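Local coordinates for alpha-L-rhamnosidase (Streptomyces avermitilis, PDB 3W5N), which hydrolyses terminal non-reducing alpha-L-rhamnose residues of alpha-L-rhamnosides, releasing rhamnose from citrus flavonoids such as naringin and from gum arabic, at residues A[156-161]-A[266-271]; A[383-388]-A[636-641]; A[481-486]-A[591-596]; A[598-603]-A[929-934]. All coordinates share one frame; numbering follows the deposited sequence.

Contact 1. Residues A[156-161]-A[266-271]; sequences TRWFRR and DGWREP. With RAM (alpha-L-rhamnopyranose), chain F.
Trp158 and Arg160, on an inner strand of the beta-sandwich that forms carbohydrate-binding module-67, grip the loop 266-271, in which Gly267 to Glu270 make a type I beta turn. The backbone bond that closes the turn, Glu270 N to Gly267 O, is 2.8 Å long. The two tryptophans form a T-shaped pair: the edge of Trp158 points at one face of Trp268, with the planes at 84°. The nearest atoms are Trp158 CD1 and Trp268 CZ2, 3.5 Å apart. Trp268 holds CG between its backbone N and carbonyl carbon (chi1 74°), a rotamer that turns the indole to meet the strand. Its opposite face carries Arg269 CG, 3.5 Å above the plane and over the centre, so the indole is clamped from both faces. The Arg269 guanidinium itself runs on to Ser185 OG and Ala183 O. Arg160 works by polar contacts instead. A bend at chi3 (51°) sets its guanidinium beside the turn, with the carbonyls at its edge, while NE makes a salt bridge to Asp275; these bonds should fix the rotation of the group. Arg160 NH1 is 2.8 Å from Trp268 O and 2.7 Å from Glu270 O, two hydrogen bonds that each approach from above the carbonyl plane and not along a lone pair.

Contact 2. Residues A[383-388]-A[636-641]; sequences GNVGMF and ERLGWT. With RAM (alpha-L-rhamnopyranose), chain C.
Gly386 and Glu636 bring two loops together with their CA atoms 3.8 Å apart, Gly386 being the second residue of a type II' beta turn from Val385 to Phe388. The closeness is sealed by a CA-H...O contact of 3.3 Å from Gly386 CA to Glu636 O, and by a water that accepts from Gly386 N and donates to Glu636 O, both at 2.8 Å. Gly386 has a positive phi (50°), and a CB here would clash with Phe388 CE2 and press tightly on Leu638 CD2. Phe388 and Leu638 approach from opposite directions, and the ring edge meets the branch, Phe388 CE2 to Leu638 CD1, at 3.8 Å; the other branch, CD2, lies against Gly386 CA. Met387, folded at chi2 and chi3, runs alongside Glu636 and lays SD on its CG. With CG anti to the backbone N (chi1 -164°) and the rest extended, Glu636 carries its carboxylate past the methionine to the sugar. Glu636 OE2 accepts from Trp640 NE1 at 2.9 Å, on the anti side but tilted out of the carboxylate plane, a bent bond with 131° at the hydrogen. The rhamnose O1 donates to Glu636 OE2 at 3.1 Å; OE1 forms a salt bridge with Arg634. Trp640 spreads one ring face under the sugar, whose C5 stands 3.5 Å above the plane. Asp630, Asp643, Trp695 and His916 also bond this rhamnose, so the arrangement is the catalytic pocket of a family 78 glycoside hydrolase, where Glu636 is the inferred proton donor.

Contact 3. Residues A[481-486]-A[591-596]; sequences RIAKEL and VMHTSA. With RAM (alpha-L-rhamnopyranose), chain E.
Arg481 and His593 begin an antiparallel pairing of strands 480-493 and 587-594, neighbours within a large mixed beta-sheet. Arg481 N donates to His593 O at 3.0 Å, and His593 N returns a longer bond to Arg481 O. Further along, Ala483 N reaches Val591 O at 2.8 Å, whereas Val591 N binds Lys484 O, also at 2.8 Å. Two consecutive residues thus face one, and the helical-like psi of Ala483 (-21°) is consistent with a classic beta bulge. Leaving CB, the Arg481 chain extends along Ser595: CG is 4.2 Å from Ser595 CB and CD closes to 3.8 Å from the same atom. NE turns to Asp341 in a salt bridge, CZ passes near Ser595 OG, and NH1 comes 3.5 Å from Ser595 OG. That hydroxyl sits over the guanidinium face and is not hydrogen-bonded to it; its partner is Pro479 O. Replacing Arg481 with an alanine would probably cost Asp341 this salt bridge and uncover the flank of Ser595. On the other sheet face Ile482 and Met592 lie side by side, with Ile482 CG1 3.8 Å from Met592 CG. Ala483 CB touches His593 NE2, in a ring held in turn by ND1 donating to Thr594 O. Lys484 starts beside Val591 but bends at chi3 and chi4 to leave the sheet, and its NZ donates to O3 of a bound rhamnose at 2.9 Å.

Contact 4. Residues A[598-603]-A[929-934]; sequences FTFEFE and NIAGIA. With RAM (alpha-L-rhamnopyranose), chain E.
Phe600 and Phe602 both turn ring edges to the methyl of Ala931, which lies near each ring plane: Phe600 CZ is 3.7 Å and Phe602 CD1 4.0 Å from Ala931 CB. In both residues CG is anti to the backbone N (chi1 -156° in Phe600), which carries both rings off the strand to where they meet the loop. Phe602 CB also lies in plane at the Phe600 edge. Phe602 reaches further, to Ile930 CG2 4.0 Å from its CZ, the two side chains crossing at about a right angle. Ile933 CD1 meets Phe600 CE2 obliquely at 4.2 Å. No hydrogen bond joins the segments. Around them Phe600 also meets the rings of Tyr927 and Tyr653, and Phe602 forms an edge-to-face pair with His613. Phe598 has a different task: one face of its ring carries a bound rhamnose, whose C1 is 3.6 Å from Phe598 CD2. With an alanine at Phe598, the sugar would probably lose its flat support and depend more on the bonds from Lys484 and Arg621. Strand 600-604 forms the border of an antiparallel sheet beside strand 955-962, and Phe600 and Phe602 bridge from it to the loop that follows helix 923-929, with helix 607-622 close by.

How the contacts relate
Contact 1 stands apart in the carbohydrate-binding module, its centre about 42 Å from that of contact 2 and about 70 Å from that of contact 4, on the opposite side of the chain's centre from the latter. Along the chain it closes before the others open. Contact 3 is nested inside the loop closed by contact 2, with centres about 21 Å apart, while contacts 2 and 4 interleave their segments. Contacts 3 and 4 touch: His593 NE2 packs 4.0 Å from Phe598 CZ, strands 587-594 and 600-604 being consecutive, and both reach one rhamnose. Contacts 2 and 4 thus join the helical catalytic region to beta-domains before and after it in sequence, while contact 3 pairs two strands within one sheet.

Contact 1. Residues A[156-161]-A[266-271]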
# COMPACT_ATOMS: atom_id res chain seq x y z
N THR A 156 4.67 -19.32 -40.88
CA THR A 156 4.79 -20.39 -39.90
C THR A 156 5.81 -21.39 -40.44
O THR A 156 5.83 -21.67 -41.65
CB THR A 156 3.43 -21.08 -39.71
OG1 THR A 156 2.49 -20.09 -39.27
CG2 THR A 156 3.51 -22.25 -38.71
N ARG A 157 6.66 -21.89 -39.55
CA ARG A 157 7.57 -23.01 -39.85
C ARG A 157 7.34 -24.14 -38.83
O ARG A 157 6.87 -23.90 -37.73
CB ARG A 157 9.02 -22.53 -39.84
CG ARG A 157 9.26 -21.38 -40.80
CD ARG A 157 9.11 -21.84 -42.22
NE ARG A 157 9.34 -20.79 -43.22
CZ ARG A 157 8.45 -20.35 -44.10
NH1 ARG A 157 7.21 -20.84 -44.13
NH2 ARG A 157 8.81 -19.43 -45.00
N TRP A 158 7.68 -25.37 -39.23
CA TRP A 158 7.44 -26.58 -38.44
C TRP A 158 8.75 -27.31 -38.15
O TRP A 158 9.68 -27.29 -38.97
CB TRP A 158 6.47 -27.50 -39.21
CG TRP A 158 5.11 -26.85 -39.44
CD1 TRP A 158 3.99 -27.00 -38.67
CD2 TRP A 158 4.73 -25.97 -40.52
NE1 TRP A 158 2.95 -26.26 -39.19
CE2 TRP A 158 3.38 -25.62 -40.32
CE3 TRP A 158 5.42 -25.44 -41.62
CZ2 TRP A 158 2.68 -24.76 -41.18
CZ3 TRP A 158 4.72 -24.58 -42.48
CH2 TRP A 158 3.37 -24.24 -42.25
N PHE A 159 8.82 -27.94 -36.98
CA PHE A 159 10.06 -28.51 -36.44
C PHE A 159 9.77 -29.79 -35.70
O PHE A 159 8.72 -29.89 -35.00
CB PHE A 159 10.75 -27.53 -35.45
CG PHE A 159 11.02 -26.17 -36.03
CD1 PHE A 159 9.99 -25.22 -36.09
CD2 PHE A 159 12.27 -25.84 -36.55
CE1 PHE A 159 10.20 -23.97 -36.67
CE2 PHE A 159 12.49 -24.58 -37.11
CZ PHE A 159 11.46 -23.64 -37.17
N ARG A 160 10.68 -30.74 -35.84
CA ARG A 160 10.60 -32.04 -35.20
C ARG A 160 11.94 -32.51 -34.68
O ARG A 160 12.99 -32.23 -35.28
CB ARG A 160 10.09 -33.10 -36.18
CG ARG A 160 8.58 -33.09 -36.37
CD ARG A 160 8.12 -34.13 -37.39
NE ARG A 160 8.66 -35.46 -37.11
CZ ARG A 160 8.03 -36.40 -36.40
NH1 ARG A 160 6.82 -36.15 -35.91
NH2 ARG A 160 8.61 -37.57 -36.18
N ARG A 161 11.90 -33.23 -33.57
CA ARG A 161 13.10 -33.85 -33.02
C ARG A 161 12.67 -35.09 -32.26
O ARG A 161 11.74 -35.03 -31.48
CB ARG A 161 13.75 -32.87 -32.06
CG ARG A 161 14.92 -33.41 -31.26
CD ARG A 161 16.17 -33.34 -32.08
NE ARG A 161 17.35 -33.41 -31.25
CZ ARG A 161 18.15 -34.46 -31.17
NH1 ARG A 161 17.91 -35.56 -31.90
NH2 ARG A 161 19.22 -34.41 -30.37
N ASP A 266 -1.38 -33.99 -41.72
CA ASP A 266 -1.68 -34.20 -40.32
C ASP A 266 -1.06 -35.48 -39.82
O ASP A 266 -0.86 -36.43 -40.58
CB ASP A 266 -3.15 -34.02 -39.94
CG ASP A 266 -3.36 -32.76 -39.11
OD1 ASP A 266 -2.91 -32.75 -37.94
OD2 ASP A 266 -3.92 -31.78 -39.65
N GLY A 267 -0.71 -35.46 -38.55
CA GLY A 267 0.06 -36.53 -37.95
C GLY A 267 1.49 -36.10 -37.77
O GLY A 267 2.29 -36.85 -37.23
N TRP A 268 1.82 -34.88 -38.22
CA TRP A 268 3.22 -34.37 -38.17
C TRP A 268 3.77 -34.23 -36.76
O TRP A 268 4.98 -34.15 -36.59
CB TRP A 268 3.38 -33.05 -38.94
CG TRP A 268 2.80 -31.88 -38.21
CD1 TRP A 268 1.49 -31.46 -38.23
CD2 TRP A 268 3.50 -30.97 -37.36
NE1 TRP A 268 1.34 -30.36 -37.43
CE2 TRP A 268 2.55 -30.03 -36.88
CE3 TRP A 268 4.83 -30.87 -36.93
CZ2 TRP A 268 2.90 -29.00 -36.01
CZ3 TRP A 268 5.17 -29.83 -36.05
CH2 TRP A 268 4.21 -28.92 -35.61
N ARG A 269 2.89 -34.17 -35.76
CA ARG A 269 3.34 -34.15 -34.38
C ARG A 269 3.57 -35.55 -33.82
O ARG A 269 4.14 -35.69 -32.75
CB ARG A 269 2.39 -33.35 -33.49
CG ARG A 269 2.26 -31.89 -33.89
CD ARG A 269 1.39 -31.11 -32.90
NE ARG A 269 1.36 -29.69 -33.22
CZ ARG A 269 2.18 -28.75 -32.72
NH1 ARG A 269 3.15 -29.05 -31.86
NH2 ARG A 269 2.04 -27.49 -33.12
N GLU A 270 3.14 -36.59 -34.54
CA GLU A 270 3.22 -37.96 -34.01
C GLU A 270 4.61 -38.58 -34.14
O GLU A 270 5.32 -38.28 -35.11
CB GLU A 270 2.20 -38.87 -34.72
CG GLU A 270 0.75 -38.40 -34.63
CD GLU A 270 0.21 -38.34 -33.21
OE1 GLU A 270 0.67 -39.11 -32.34
OE2 GLU A 270 -0.69 -37.52 -32.95
N PRO A 271 4.97 -39.48 -33.21
CA PRO A 271 6.26 -40.17 -33.27
C PRO A 271 6.63 -40.78 -34.62
O PRO A 271 7.76 -40.58 -35.06
CB PRO A 271 6.11 -41.26 -32.20
CG PRO A 271 5.26 -40.60 -31.17
CD PRO A 271 4.29 -39.72 -31.92
C1 RAM F . 11.97 -44.02 -36.99
C2 RAM F . 11.09 -42.83 -37.46
C3 RAM F . 10.51 -42.29 -36.14
C4 RAM F . 11.62 -41.75 -35.23
C5 RAM F . 12.66 -42.86 -34.94
C6 RAM F . 13.90 -42.32 -34.22
O1 RAM F . 11.27 -45.03 -36.23
O2 RAM F . 12.07 -42.03 -38.13
O3 RAM F . 9.47 -41.33 -36.32
O4 RAM F . 11.02 -41.22 -34.03
O5 RAM F . 13.06 -43.54 -36.17

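Contact 2. Residues A[383-388]-A[636-641]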
# COMPACT_ATOMS: atom_id res chain seq x y z
N GLY A 383 10.15 -9.22 -7.45
CA GLY A 383 8.95 -9.68 -8.14
C GLY A 383 8.37 -8.63 -9.07
O GLY A 383 8.93 -7.53 -9.20
N ASN A 384 7.27 -8.98 -9.75
CA ASN A 384 6.57 -8.01 -10.60
C ASN A 384 6.13 -6.76 -9.81
O ASN A 384 5.58 -6.88 -8.73
CB ASN A 384 5.32 -8.64 -11.22
CG ASN A 384 5.65 -9.69 -12.25
OD1 ASN A 384 6.60 -9.55 -13.04
ND2 ASN A 384 4.86 -10.77 -12.26
N VAL A 385 6.35 -5.58 -10.38
CA VAL A 385 5.96 -4.33 -9.75
C VAL A 385 5.25 -3.48 -10.79
O VAL A 385 5.79 -3.25 -11.88
CB VAL A 385 7.19 -3.54 -9.24
CG1 VAL A 385 6.80 -2.16 -8.74
CG2 VAL A 385 7.87 -4.30 -8.10
N GLY A 386 4.04 -3.02 -10.45
CA GLY A 386 3.23 -2.21 -11.37
C GLY A 386 3.09 -2.82 -12.75
O GLY A 386 2.92 -4.04 -12.89
N MET A 387 3.18 -1.96 -13.77
CA MET A 387 3.12 -2.36 -15.17
C MET A 387 4.52 -2.67 -15.74
O MET A 387 4.72 -2.68 -16.96
CB MET A 387 2.48 -1.24 -16.01
CG MET A 387 1.13 -0.71 -15.52
SD MET A 387 1.19 0.49 -14.14
CE MET A 387 1.82 1.95 -14.97
N PHE A 388 5.48 -2.97 -14.86
CA PHE A 388 6.90 -2.90 -15.22
C PHE A 388 7.68 -4.21 -15.16
O PHE A 388 8.87 -4.22 -15.44
CB PHE A 388 7.59 -1.82 -14.34
CG PHE A 388 6.80 -0.56 -14.21
CD1 PHE A 388 6.40 0.15 -15.35
CD2 PHE A 388 6.42 -0.08 -12.96
CE1 PHE A 388 5.64 1.32 -15.24
CE2 PHE A 388 5.67 1.08 -12.84
CZ PHE A 388 5.28 1.78 -13.99
N GLU A 636 -0.69 -2.26 -10.82
CA GLU A 636 -0.21 -0.91 -10.57
C GLU A 636 0.22 -0.85 -9.10
O GLU A 636 1.31 -1.29 -8.79
CB GLU A 636 -1.28 0.13 -10.95
CG GLU A 636 -0.72 1.54 -11.08
CD GLU A 636 -1.48 2.42 -12.06
OE1 GLU A 636 -2.46 1.95 -12.70
OE2 GLU A 636 -1.05 3.58 -12.22
N ARG A 637 -0.65 -0.38 -8.21
CA ARG A 637 -0.37 -0.42 -6.77
C ARG A 637 0.89 0.38 -6.45
O ARG A 637 1.78 -0.10 -5.73
CB ARG A 637 -0.20 -1.86 -6.28
CG ARG A 637 -1.16 -2.83 -6.95
CD ARG A 637 -1.24 -4.13 -6.17
NE ARG A 637 -1.91 -5.16 -6.95
CZ ARG A 637 -1.94 -6.44 -6.60
NH1 ARG A 637 -1.32 -6.83 -5.49
NH2 ARG A 637 -2.58 -7.31 -7.36
N LEU A 638 0.94 1.59 -6.99
CA LEU A 638 2.09 2.46 -6.82
C LEU A 638 1.78 3.60 -5.86
O LEU A 638 0.62 3.94 -5.65
CB LEU A 638 2.52 3.01 -8.19
CG LEU A 638 2.76 1.96 -9.28
CD1 LEU A 638 3.02 2.68 -10.59
CD2 LEU A 638 3.92 1.04 -8.95
N GLY A 639 2.82 4.21 -5.29
CA GLY A 639 2.64 5.33 -4.35
C GLY A 639 2.37 6.66 -5.06
O GLY A 639 3.24 7.55 -5.09
N TRP A 640 1.19 6.77 -5.65
CA TRP A 640 0.82 7.92 -6.49
C TRP A 640 0.66 9.18 -5.66
O TRP A 640 -0.14 9.22 -4.73
CB TRP A 640 -0.46 7.63 -7.27
CG TRP A 640 -0.19 6.90 -8.53
CD1 TRP A 640 -0.29 5.55 -8.74
CD2 TRP A 640 0.20 7.47 -9.79
NE1 TRP A 640 0.00 5.25 -10.05
CE2 TRP A 640 0.33 6.41 -10.71
CE3 TRP A 640 0.47 8.78 -10.22
CZ2 TRP A 640 0.71 6.62 -12.05
CZ3 TRP A 640 0.85 8.99 -11.53
CH2 TRP A 640 0.96 7.92 -12.44
N THR A 641 1.45 10.20 -6.00
CA THR A 641 1.48 11.43 -5.22
C THR A 641 0.15 12.19 -5.28
O THR A 641 -0.35 12.65 -4.27
CB THR A 641 2.63 12.33 -5.69
OG1 THR A 641 2.52 12.55 -7.11
CG2 THR A 641 3.96 11.70 -5.39
C1 RAM C . -3.68 6.36 -12.70
C2 RAM C . -3.31 6.06 -11.24
C3 RAM C . -3.62 7.25 -10.30
C4 RAM C . -3.56 8.64 -10.96
C5 RAM C . -2.69 8.56 -12.18
C6 RAM C . -2.59 9.96 -12.79
O1 RAM C . -3.01 5.48 -13.60
O2 RAM C . -3.96 4.82 -10.84
O3 RAM C . -4.95 7.18 -9.81
O4 RAM C . -3.03 9.66 -10.08
O5 RAM C . -3.32 7.67 -13.10
O HOH W 1 3.15 -3.06 -7.76

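Contact 3. Residues A[481-486]-A[591-596]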
# COMPACT_ATOMS: atom_id res chain seq x y z
N ARG A 481 -0.60 -6.05 9.03
CA ARG A 481 -1.08 -7.20 9.80
C ARG A 481 -2.52 -7.49 9.42
O ARG A 481 -3.21 -6.63 8.88
CB ARG A 481 -1.00 -6.93 11.33
CG ARG A 481 0.42 -6.69 11.82
CD ARG A 481 0.49 -6.34 13.29
NE ARG A 481 1.90 -6.22 13.65
CZ ARG A 481 2.40 -5.40 14.56
NH1 ARG A 481 1.61 -4.60 15.26
NH2 ARG A 481 3.72 -5.39 14.76
N ILE A 482 -2.95 -8.72 9.64
CA ILE A 482 -4.37 -9.06 9.44
C ILE A 482 -5.19 -8.36 10.51
O ILE A 482 -4.91 -8.50 11.71
CB ILE A 482 -4.59 -10.58 9.48
CG1 ILE A 482 -3.78 -11.24 8.36
CG2 ILE A 482 -6.09 -10.90 9.35
CD1 ILE A 482 -3.64 -12.74 8.51
N ALA A 483 -6.18 -7.59 10.07
CA ALA A 483 -6.99 -6.78 10.97
C ALA A 483 -8.37 -7.36 11.19
O ALA A 483 -9.01 -7.04 12.18
CB ALA A 483 -7.13 -5.37 10.42
N LYS A 484 -8.83 -8.21 10.27
CA LYS A 484 -10.21 -8.71 10.29
C LYS A 484 -10.31 -9.86 9.30
O LYS A 484 -9.56 -9.92 8.32
CB LYS A 484 -11.18 -7.58 9.87
CG LYS A 484 -12.65 -7.85 10.12
CD LYS A 484 -13.56 -6.88 9.37
CE LYS A 484 -13.43 -5.46 9.89
NZ LYS A 484 -13.97 -5.42 11.28
N GLU A 485 -11.22 -10.79 9.60
CA GLU A 485 -11.60 -11.85 8.66
C GLU A 485 -13.00 -11.60 8.11
O GLU A 485 -13.88 -11.15 8.86
CB GLU A 485 -11.51 -13.22 9.33
CG GLU A 485 -10.10 -13.57 9.80
CD GLU A 485 -9.93 -15.03 10.19
OE1 GLU A 485 -10.94 -15.77 10.33
OE2 GLU A 485 -8.77 -15.44 10.37
N LEU A 486 -13.20 -11.88 6.83
CA LEU A 486 -14.50 -11.79 6.17
C LEU A 486 -14.95 -13.15 5.66
O LEU A 486 -14.48 -13.61 4.62
CB LEU A 486 -14.45 -10.81 4.99
CG LEU A 486 -14.20 -9.34 5.33
CD1 LEU A 486 -14.06 -8.52 4.06
CD2 LEU A 486 -15.28 -8.80 6.27
N VAL A 591 -8.23 -9.62 5.84
CA VAL A 591 -8.04 -8.21 5.51
C VAL A 591 -6.71 -7.75 6.12
O VAL A 591 -6.52 -7.85 7.32
CB VAL A 591 -9.16 -7.33 6.08
CG1 VAL A 591 -8.90 -5.86 5.77
CG2 VAL A 591 -10.53 -7.75 5.51
N MET A 592 -5.82 -7.23 5.27
CA MET A 592 -4.48 -6.83 5.68
C MET A 592 -4.22 -5.39 5.35
O MET A 592 -4.48 -4.97 4.23
CB MET A 592 -3.43 -7.66 4.92
CG MET A 592 -3.49 -9.14 5.22
SD MET A 592 -2.30 -10.05 4.21
CE MET A 592 -2.72 -11.73 4.70
N HIS A 593 -3.63 -4.67 6.31
CA HIS A 593 -3.19 -3.28 6.10
C HIS A 593 -2.25 -2.83 7.21
O HIS A 593 -2.01 -3.57 8.15
CB HIS A 593 -4.40 -2.31 5.96
CG HIS A 593 -5.40 -2.41 7.06
ND1 HIS A 593 -5.17 -1.91 8.33
CD2 HIS A 593 -6.66 -2.94 7.08
CE1 HIS A 593 -6.23 -2.16 9.09
NE2 HIS A 593 -7.15 -2.76 8.35
N THR A 594 -1.71 -1.62 7.10
CA THR A 594 -0.89 -1.06 8.19
C THR A 594 -1.56 -1.19 9.57
O THR A 594 -2.76 -0.96 9.70
CB THR A 594 -0.46 0.39 7.89
OG1 THR A 594 0.51 0.82 8.85
CG2 THR A 594 -1.68 1.32 7.89
N SER A 595 -0.79 -1.57 10.59
CA SER A 595 -1.33 -1.76 11.93
C SER A 595 -1.46 -0.40 12.57
O SER A 595 -0.57 0.05 13.29
CB SER A 595 -0.46 -2.72 12.76
OG SER A 595 0.94 -2.47 12.54
N ALA A 596 -2.55 0.29 12.24
CA ALA A 596 -2.88 1.58 12.86
C ALA A 596 -4.36 1.61 13.20
O ALA A 596 -5.17 1.04 12.46
CB ALA A 596 -2.50 2.72 11.93
C1 RAM E . -13.29 -0.19 11.35
C2 RAM E . -13.19 -1.54 12.07
C3 RAM E . -14.58 -1.98 12.52
C4 RAM E . -15.54 -2.02 11.32
C5 RAM E . -15.56 -0.66 10.60
C6 RAM E . -16.38 -0.66 9.31
O1 RAM E . -13.67 0.81 12.30
O2 RAM E . -12.67 -2.52 11.16
O3 RAM E . -14.42 -3.27 13.12
O4 RAM E . -16.86 -2.37 11.74
O5 RAM E . -14.23 -0.25 10.27

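Contact 4. Residues A[598-603]-A[929-934]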
# COMPACT_ATOMS: atom_id res chain seq x y z
N PHE A 598 -8.32 2.72 13.78
CA PHE A 598 -9.32 3.58 13.17
C PHE A 598 -9.66 4.65 14.20
O PHE A 598 -9.78 4.36 15.39
CB PHE A 598 -10.53 2.74 12.76
CG PHE A 598 -10.24 1.84 11.60
CD1 PHE A 598 -10.36 2.33 10.29
CD2 PHE A 598 -9.76 0.54 11.80
CE1 PHE A 598 -10.06 1.52 9.20
CE2 PHE A 598 -9.44 -0.26 10.71
CZ PHE A 598 -9.60 0.23 9.41
N THR A 599 -9.82 5.88 13.73
CA THR A 599 -9.84 7.04 14.64
C THR A 599 -11.04 7.96 14.47
O THR A 599 -11.09 9.06 15.06
CB THR A 599 -8.54 7.87 14.53
OG1 THR A 599 -8.31 8.20 13.16
CG2 THR A 599 -7.32 7.09 15.11
N PHE A 600 -12.03 7.53 13.68
CA PHE A 600 -13.24 8.34 13.51
C PHE A 600 -14.47 7.46 13.42
O PHE A 600 -14.63 6.68 12.47
CB PHE A 600 -13.14 9.27 12.28
CG PHE A 600 -14.03 10.49 12.37
CD1 PHE A 600 -15.38 10.43 12.01
CD2 PHE A 600 -13.53 11.70 12.87
CE1 PHE A 600 -16.21 11.55 12.14
CE2 PHE A 600 -14.35 12.81 12.98
CZ PHE A 600 -15.70 12.74 12.62
N GLU A 601 -15.32 7.56 14.43
CA GLU A 601 -16.64 6.94 14.39
C GLU A 601 -17.66 7.98 13.96
O GLU A 601 -17.68 9.08 14.50
CB GLU A 601 -17.03 6.44 15.77
CG GLU A 601 -16.31 5.20 16.24
CD GLU A 601 -17.09 4.51 17.35
OE1 GLU A 601 -18.11 5.09 17.81
OE2 GLU A 601 -16.69 3.40 17.76
N PHE A 602 -18.52 7.63 13.00
CA PHE A 602 -19.44 8.57 12.38
C PHE A 602 -20.75 7.87 12.10
O PHE A 602 -20.76 6.84 11.42
CB PHE A 602 -18.83 9.08 11.07
CG PHE A 602 -19.70 10.05 10.30
CD1 PHE A 602 -19.91 11.35 10.76
CD2 PHE A 602 -20.28 9.67 9.08
CE1 PHE A 602 -20.68 12.25 10.02
CE2 PHE A 602 -21.05 10.56 8.35
CZ PHE A 602 -21.25 11.86 8.82
N GLU A 603 -21.85 8.43 12.60
CA GLU A 603 -23.17 7.87 12.31
C GLU A 603 -24.20 9.00 12.17
O GLU A 603 -24.20 9.93 12.96
CB GLU A 603 -23.59 6.87 13.39
CG GLU A 603 -24.95 6.22 13.13
CD GLU A 603 -25.39 5.28 14.25
OE1 GLU A 603 -24.77 5.26 15.34
OE2 GLU A 603 -26.38 4.55 14.04
N ASN A 929 -18.24 19.16 8.91
CA ASN A 929 -19.50 19.92 8.82
C ASN A 929 -20.77 19.20 9.29
O ASN A 929 -21.71 19.86 9.75
CB ASN A 929 -19.69 20.44 7.40
CG ASN A 929 -18.53 21.30 6.93
OD1 ASN A 929 -17.73 20.88 6.09
ND2 ASN A 929 -18.42 22.50 7.47
N ILE A 930 -20.81 17.87 9.18
CA ILE A 930 -21.95 17.12 9.71
C ILE A 930 -21.64 16.70 11.14
O ILE A 930 -22.44 16.94 12.05
CB ILE A 930 -22.33 15.90 8.82
CG1 ILE A 930 -22.66 16.35 7.40
CG2 ILE A 930 -23.50 15.14 9.47
CD1 ILE A 930 -23.03 15.22 6.43
N ALA A 931 -20.49 16.05 11.34
CA ALA A 931 -20.04 15.72 12.70
C ALA A 931 -19.65 16.98 13.49
O ALA A 931 -19.74 17.00 14.72
CB ALA A 931 -18.85 14.75 12.65
N GLY A 932 -19.24 18.03 12.79
CA GLY A 932 -18.85 19.29 13.43
C GLY A 932 -17.55 19.16 14.21
O GLY A 932 -17.45 19.62 15.37
N ILE A 933 -16.55 18.53 13.60
CA ILE A 933 -15.25 18.34 14.27
C ILE A 933 -14.14 18.76 13.32
O ILE A 933 -13.89 18.10 12.32
CB ILE A 933 -15.04 16.87 14.72
CG1 ILE A 933 -16.04 16.49 15.82
CG2 ILE A 933 -13.60 16.64 15.18
CD1 ILE A 933 -16.06 15.02 16.16
N ALA A 934 -13.49 19.88 13.63
CA ALA A 934 -12.43 20.43 12.78
C ALA A 934 -11.37 21.13 13.64
O ALA A 934 -11.69 21.58 14.73
CB ALA A 934 -13.02 21.42 11.78
C1 RAM E . -13.29 -0.19 11.35
C2 RAM E . -13.19 -1.54 12.07
C3 RAM E . -14.58 -1.98 12.52
C4 RAM E . -15.54 -2.02 11.32
C5 RAM E . -15.56 -0.66 10.60
C6 RAM E . -16.38 -0.66 9.31
O1 RAM E . -13.67 0.81 12.30
O2 RAM E . -12.67 -2.52 11.16
O3 RAM E . -14.42 -3.27 13.12
O4 RAM E . -16.86 -2.37 11.74
O5 RAM E . -14.23 -0.25 10.27